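Local coordinates for histidine-containing Phosphotransfer Protein type 1, MtHPt1 (Medicago truncatula, PDB 3US6) that probably relays phosphoryl groups between cytokinin sensor histidine kinases and response regulators as a helical phosphotransfer protein, at residues Gly25-Leu28 / Gln29-Gln32; Glu44-Ser47 / Leu48-Asp52. One frame throughout, in Å; residues are numbered along the deposited sequence. Where two conformers were deposited one is given.

Interaction 1: residues Gly25-Leu28 / Gln29-Gln32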
ATOM      1  N   GLY A  25      -2.222   7.822   8.832  1.00 17.45           N
ATOM      2  CA  GLY A  25      -1.495   7.843  10.085  1.00 19.56           C
ATOM      3  C   GLY A  25      -0.929   6.508  10.477  1.00 19.10           C
ATOM      4  O   GLY A  25      -0.026   6.456  11.349  1.00 19.98           O
ATOM      5  N   GLN A  26      -1.381   5.414   9.886  1.00 16.53           N
ATOM      6  CA  GLN A  26      -0.803   4.152  10.283  1.00 16.54           C
ATOM      7  C   GLN A  26       0.624   4.056   9.703  1.00 16.34           C
ATOM      8  O   GLN A  26       1.498   3.348  10.301  1.00 18.83           O
ATOM      9  CB  GLN A  26      -1.659   2.997   9.875  1.00 16.33           C
ATOM     10  CG  GLN A  26      -0.992   1.712  10.035  1.00 30.03           C
ATOM     11  CD  GLN A  26      -0.591   1.451  11.477  1.00 35.99           C
ATOM     12  OE1 GLN A  26       0.396   0.705  11.767  1.00 34.42           O
ATOM     13  NE2 GLN A  26      -1.350   2.087  12.420  1.00 29.42           N
ATOM     14  N   PHE A  27       0.920   4.785   8.619  1.00 14.46           N
ATOM     15  CA  PHE A  27       2.298   4.769   8.129  1.00 14.02           C
ATOM     16  C   PHE A  27       3.183   5.495   9.121  1.00 15.94           C
ATOM     17  O   PHE A  27       4.313   5.074   9.375  1.00 15.39           O
ATOM     18  CB  PHE A  27       2.378   5.374   6.749  1.00 13.02           C
ATOM     19  CG  PHE A  27       3.757   5.267   6.151  1.00 12.54           C
ATOM     20  CD1 PHE A  27       4.144   4.056   5.583  1.00 13.23           C
ATOM     21  CD2 PHE A  27       4.625   6.321   6.141  1.00 13.85           C
ATOM     22  CE1 PHE A  27       5.390   3.903   5.025  1.00 13.86           C
ATOM     23  CE2 PHE A  27       5.875   6.196   5.615  1.00 15.11           C
ATOM     24  CZ  PHE A  27       6.273   4.956   5.064  1.00 14.13           C
ATOM     25  N   LEU A  28       2.681   6.554   9.745  1.00 16.19           N
ATOM     26  CA  LEU A  28       3.446   7.222  10.797  1.00 19.92           C
ATOM     27  C   LEU A  28       3.665   6.336  12.009  1.00 16.12           C
ATOM     28  O   LEU A  28       4.689   6.420  12.690  1.00 17.99           O
ATOM     29  CB  LEU A  28       2.716   8.470  11.253  1.00 21.16           C
ATOM     30  CG  LEU A  28       2.495   9.469  10.161  1.00 26.51           C
ATOM     31  CD1 LEU A  28       1.998  10.701  10.879  1.00 50.09           C
ATOM     32  CD2 LEU A  28       3.766   9.769   9.401  1.00 32.23           C
ATOM     33  N   GLN A  29       2.695   5.509  12.350  1.00 17.45           N
ATOM     34  CA  GLN A  29       2.882   4.506  13.417  1.00 17.65           C
ATOM     35  C   GLN A  29       4.017   3.500  13.152  1.00 18.17           C
ATOM     36  O   GLN A  29       4.807   3.186  14.069  1.00 22.49           O
ATOM     37  CB  GLN A  29       1.583   3.791  13.730  1.00 24.15           C
ATOM     38  CG  GLN A  29       1.754   2.654  14.720  1.00 39.14           C
ATOM     39  CD  GLN A  29       0.418   1.971  15.006  1.00 44.25           C
ATOM     40  OE1 GLN A  29      -0.623   2.648  15.191  1.00 46.28           O
ATOM     41  NE2 GLN A  29       0.414   0.639  14.929  1.00 30.63           N
ATOM     42  N   LEU A  30       4.192   3.063  11.906  1.00 21.84           N
ATOM     43  CA  LEU A  30       5.335   2.198  11.575  1.00 22.62           C
ATOM     44  C   LEU A  30       6.605   2.937  11.820  1.00 24.81           C
ATOM     45  O   LEU A  30       7.564   2.384  12.365  1.00 21.62           O
ATOM     46  CB  LEU A  30       5.339   1.811  10.089  1.00 22.83           C
ATOM     47  CG  LEU A  30       4.256   0.948   9.605  1.00 21.87           C
ATOM     48  CD1 LEU A  30       4.657   0.655   8.124  1.00 19.82           C
ATOM     49  CD2 LEU A  30       4.129  -0.327  10.449  1.00 26.18           C
ATOM     50  N   GLN A  31       6.628   4.212  11.444  1.00 19.66           N
ATOM     51  CA  GLN A  31       7.810   5.032  11.659  0.50 21.13           C
ATOM     52  C   GLN A  31       8.149   5.171  13.156  1.00 20.85           C
ATOM     53  O   GLN A  31       9.315   5.269  13.529  1.00 23.25           O
ATOM     54  CB  GLN A  31       7.606   6.408  10.972  0.50 22.57           C
ATOM     55  CG  GLN A  31       7.545   6.401   9.432  0.50 19.12           C
ATOM     56  CD  GLN A  31       7.211   7.800   8.882  0.50 19.41           C
ATOM     57  OE1 GLN A  31       6.527   8.582   9.543  0.50 30.46           O
ATOM     58  NE2 GLN A  31       7.691   8.108   7.694  0.50 15.23           N
ATOM     59  N   GLN A  32       7.146   5.161  14.003  1.00 19.99           N
ATOM     60  CA  GLN A  32       7.346   5.280  15.425  1.00 16.76           C
ATOM     61  C   GLN A  32       8.153   4.111  15.965  1.00 21.07           C
ATOM     62  O   GLN A  32       8.881   4.276  16.916  1.00 23.85           O
ATOM     63  CB  GLN A  32       6.029   5.415  16.170  1.00 22.81           C
ATOM     64  CG  GLN A  32       5.382   6.767  16.064  1.00 39.34           C
ATOM     65  CD  GLN A  32       3.973   6.781  16.634  1.00 50.64           C
ATOM     66  OE1 GLN A  32       3.020   7.038  15.928  1.00 58.60           O
ATOM     67  NE2 GLN A  32       3.851   6.471  17.898  1.00 54.04           N
TER

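Interaction 2: residues Glu44-Ser47 / Leu48-Asp52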
ATOM      1  N   GLU A  44      11.375  -3.155   5.721  1.00 14.29           N
ATOM      2  CA  GLU A  44      11.102  -4.580   5.838  1.00 13.89           C
ATOM      3  C   GLU A  44       9.604  -4.881   5.830  1.00 14.30           C
ATOM      4  O   GLU A  44       9.142  -5.845   5.222  1.00 17.36           O
ATOM      5  CB  GLU A  44      11.777  -5.149   7.092  1.00 20.76           C
ATOM      6  CG  GLU A  44      13.267  -4.968   6.967  1.00 22.65           C
ATOM      7  CD  GLU A  44      14.023  -5.266   8.256  1.00 34.72           C
ATOM      8  OE1 GLU A  44      13.348  -5.472   9.298  1.00 31.92           O
ATOM      9  OE2 GLU A  44      15.284  -5.295   8.202  1.00 37.51           O
ATOM     10  N   VAL A  45       8.837  -4.042   6.536  1.00 12.28           N
ATOM     11  CA  VAL A  45       7.421  -4.257   6.654  1.00 12.72           C
ATOM     12  C   VAL A  45       6.766  -4.003   5.290  1.00 12.53           C
ATOM     13  O   VAL A  45       5.940  -4.778   4.879  1.00 13.34           O
ATOM     14  CB  VAL A  45       6.795  -3.318   7.709  1.00 12.83           C
ATOM     15  CG1 VAL A  45       5.254  -3.361   7.662  1.00 16.47           C
ATOM     16  CG2 VAL A  45       7.248  -3.707   9.123  1.00 14.84           C
ATOM     17  N   VAL A  46       7.138  -2.912   4.630  1.00 12.82           N
ATOM     18  CA  VAL A  46       6.614  -2.621   3.266  1.00 15.04           C
ATOM     19  C   VAL A  46       6.941  -3.796   2.306  1.00 13.05           C
ATOM     20  O   VAL A  46       6.059  -4.191   1.515  1.00 14.36           O
ATOM     21  CB  VAL A  46       7.150  -1.261   2.791  1.00 18.69           C
ATOM     22  CG1 VAL A  46       6.876  -1.037   1.352  1.00 23.56           C
ATOM     23  CG2 VAL A  46       6.479  -0.113   3.664  1.00 17.74           C
ATOM     24  N   SER A  47       8.166  -4.321   2.414  1.00 13.50           N
ATOM     25  CA  SER A  47       8.572  -5.468   1.585  0.61 13.62           C
ATOM     26  C   SER A  47       7.720  -6.679   1.798  1.00 15.19           C
ATOM     27  O   SER A  47       7.307  -7.343   0.835  1.00 16.82           O
ATOM     28  CB  SER A  47      10.026  -5.821   1.808  0.61 17.53           C
ATOM     29  OG  SER A  47      10.802  -4.859   1.162  0.61 20.39           O
ATOM     30  N   LEU A  48       7.397  -6.976   3.064  1.00 14.47           N
ATOM     31  CA  LEU A  48       6.523  -8.102   3.330  1.00 15.75           C
ATOM     32  C   LEU A  48       5.127  -7.903   2.689  1.00 15.32           C
ATOM     33  O   LEU A  48       4.532  -8.840   2.192  1.00 17.73           O
ATOM     34  CB  LEU A  48       6.337  -8.312   4.851  1.00 16.09           C
ATOM     35  CG  LEU A  48       7.516  -8.851   5.606  1.00 17.75           C
ATOM     36  CD1 LEU A  48       7.245  -8.606   7.093  1.00 16.89           C
ATOM     37  CD2 LEU A  48       7.691 -10.362   5.281  1.00 18.16           C
ATOM     38  N   PHE A  49       4.601  -6.692   2.814  1.00 14.18           N
ATOM     39  CA  PHE A  49       3.334  -6.305   2.205  1.00 13.63           C
ATOM     40  C   PHE A  49       3.417  -6.501   0.680  1.00 14.58           C
ATOM     41  O   PHE A  49       2.454  -7.057   0.106  1.00 16.69           O
ATOM     42  CB  PHE A  49       3.020  -4.859   2.564  1.00 13.10           C
ATOM     43  CG  PHE A  49       1.814  -4.293   1.860  1.00 14.27           C
ATOM     44  CD1 PHE A  49       0.556  -4.757   2.206  1.00 19.35           C
ATOM     45  CD2 PHE A  49       1.925  -3.323   0.906  1.00 14.66           C
ATOM     46  CE1 PHE A  49      -0.580  -4.256   1.577  1.00 19.12           C
ATOM     47  CE2 PHE A  49       0.784  -2.854   0.259  1.00 16.26           C
ATOM     48  CZ  PHE A  49      -0.462  -3.283   0.659  1.00 16.33           C
ATOM     49  N   PHE A  50       4.470  -6.053   0.020  1.00 12.84           N
ATOM     50  CA  PHE A  50       4.512  -6.198  -1.442  1.00 16.38           C
ATOM     51  C   PHE A  50       4.474  -7.678  -1.833  1.00 17.24           C
ATOM     52  O   PHE A  50       3.686  -8.091  -2.728  1.00 18.95           O
ATOM     53  CB  PHE A  50       5.755  -5.563  -2.022  1.00 14.29           C
ATOM     54  CG  PHE A  50       5.841  -4.105  -1.893  1.00 13.96           C
ATOM     55  CD1 PHE A  50       4.741  -3.335  -1.654  1.00 13.28           C
ATOM     56  CD2 PHE A  50       7.073  -3.481  -2.018  1.00 15.80           C
ATOM     57  CE1 PHE A  50       4.840  -1.956  -1.519  1.00 16.40           C
ATOM     58  CE2 PHE A  50       7.181  -2.082  -1.976  1.00 18.85           C
ATOM     59  CZ  PHE A  50       6.062  -1.326  -1.715  1.00 19.20           C
ATOM     60  N   ASP A  51       5.257  -8.483  -1.133  1.00 18.00           N
ATOM     61  CA  ASP A  51       5.250  -9.942  -1.448  1.00 20.41           C
ATOM     62  C   ASP A  51       3.855 -10.611  -1.262  1.00 20.89           C
ATOM     63  O   ASP A  51       3.361 -11.340  -2.194  1.00 26.39           O
ATOM     64  CB  ASP A  51       6.302 -10.645  -0.572  1.00 27.61           C
ATOM     65  CG  ASP A  51       7.730 -10.183  -0.870  1.00 40.92           C
ATOM     66  OD1 ASP A  51       7.926  -9.412  -1.826  1.00 52.38           O
ATOM     67  OD2 ASP A  51       8.665 -10.607  -0.161  1.00 41.27           O
ATOM     68  N   ASP A  52       3.167 -10.343  -0.141  1.00 20.36           N
ATOM     69  CA  ASP A  52       1.815 -10.915   0.085  1.00 19.50           C
ATOM     70  C   ASP A  52       0.772 -10.344  -0.870  1.00 21.83           C
ATOM     71  O   ASP A  52      -0.008 -11.100  -1.450  1.00 21.51           O
ATOM     72  CB  ASP A  52       1.344 -10.713   1.512  1.00 21.44           C
ATOM     73  CG  ASP A  52      -0.033 -11.407   1.761  1.00 24.32           C
ATOM     74  OD1 ASP A  52      -0.100 -12.645   1.566  1.00 29.10           O
ATOM     75  OD2 ASP A  52      -1.046 -10.678   2.022  1.00 28.14           O
TER

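Interaction 1: residues Gly25-Leu28 / Gln29-Gln32
The side chains of Q26 and Q29 are joined amide to amide, Q26 NE2 donating to Q29 OE1 at 2.9 Å, an i to i+3 bridge along the short helix 25-32 of this helical-bundle protein. The N-H points fairly straight at its acceptor (154°), yet NE2 stands above the carbonyl plane of Q29, not on a lone pair, and the two amide planes are nearly perpendicular, 86° apart. A bend at chi2 of Q26 (60°) turns its amide across the extended chain of Q29. With an alanine in place of Q26 the donor is gone, and the exposed amide of Q29 would probably lose this partner and be freer to turn. Alongside this bond runs the alpha-helical ladder: Q29 N bonds to G25 O at 3.1 Å, L30 N to Q26 O at 3.1 Å, and Q31 N to F27 O at 3.2 Å. The last rung, from Q32 N to L28 O, is less straight than the others. On the buried flank F27 packs on I14 of helix 3-19 and V42 of helix 41-64, and L30 also touches V42. Q31 was modelled in two conformers, so the place of its amide beside the F27 ring is doubtful. L30 meets that same ring obliquely, its CD1 methyl 4.3 Å from F27 CD1.

Interaction 2: residues Glu44-Ser47 / Leu48-Asp52
First torsions bring V46 and F50 side by side one helical turn apart: CG1 of V46 is anti to the backbone N (chi1 169°), whereas the ring of F50 lies anti to its own carbonyl carbon (chi1 -66°). The two side chains thus point the same way, and the valine methyl CG1 comes over a face of the aromatic ring. The exact spacing is doubtful, because the modelled approach of V46 CG1 to F50 CZ is too short for two carbons. The carbonyl of V46 also lies over a face of the ring, offset toward the rim, with V46 O 3.4 Å from F50 CG. That oxygen also accepts the backbone bond from F50 N, 2.9 Å long and lying in the carbonyl plane. The stretch belongs to helix 41-64, one of the helices of the four-helix bundle that characterises HPt domains, and its side chains sort by face. V46 and F50 pack on L130 of helix 109-142, with Y123 and K127 also touching F50; F49 turns instead to S84, S85 and I88 of helix 71-88. The outward faces are more polar. S47 was modelled in two conformers; in one, OG bonds back to F43 O, a placement that is therefore doubtful, while S47 O takes D51 N in an almost straight bond (3.1 Å, 170°). The carboxylate of D51 lies close to the same oxygen, D51 OD1 being 3.4 Å from S47 O; as both are acceptors, this approach is probably mildly unfavourable. L48, also exposed, folds back over the preceding turn, where its CG rests 3.4 Å from E44 O.

Interactions 1 and 2 meet where L30 CD1 of interaction 1 packs on V45 CG1 of interaction 2 at 4.1 Å, their centres about 15 Å apart on helices that follow one another in the chain. V42, at the start of helix 41-64, widens that join by touching F27 and L30. From there segment 44-52 carries the packing on to helix 71-88, which bears H79, the predicted phosphorylation site, unmodified here. F49 of interaction 2 makes that link by packing against S84, S85 and I88, and D52 adds a weak hydrogen bond to Q80, the neighbour of that histidine.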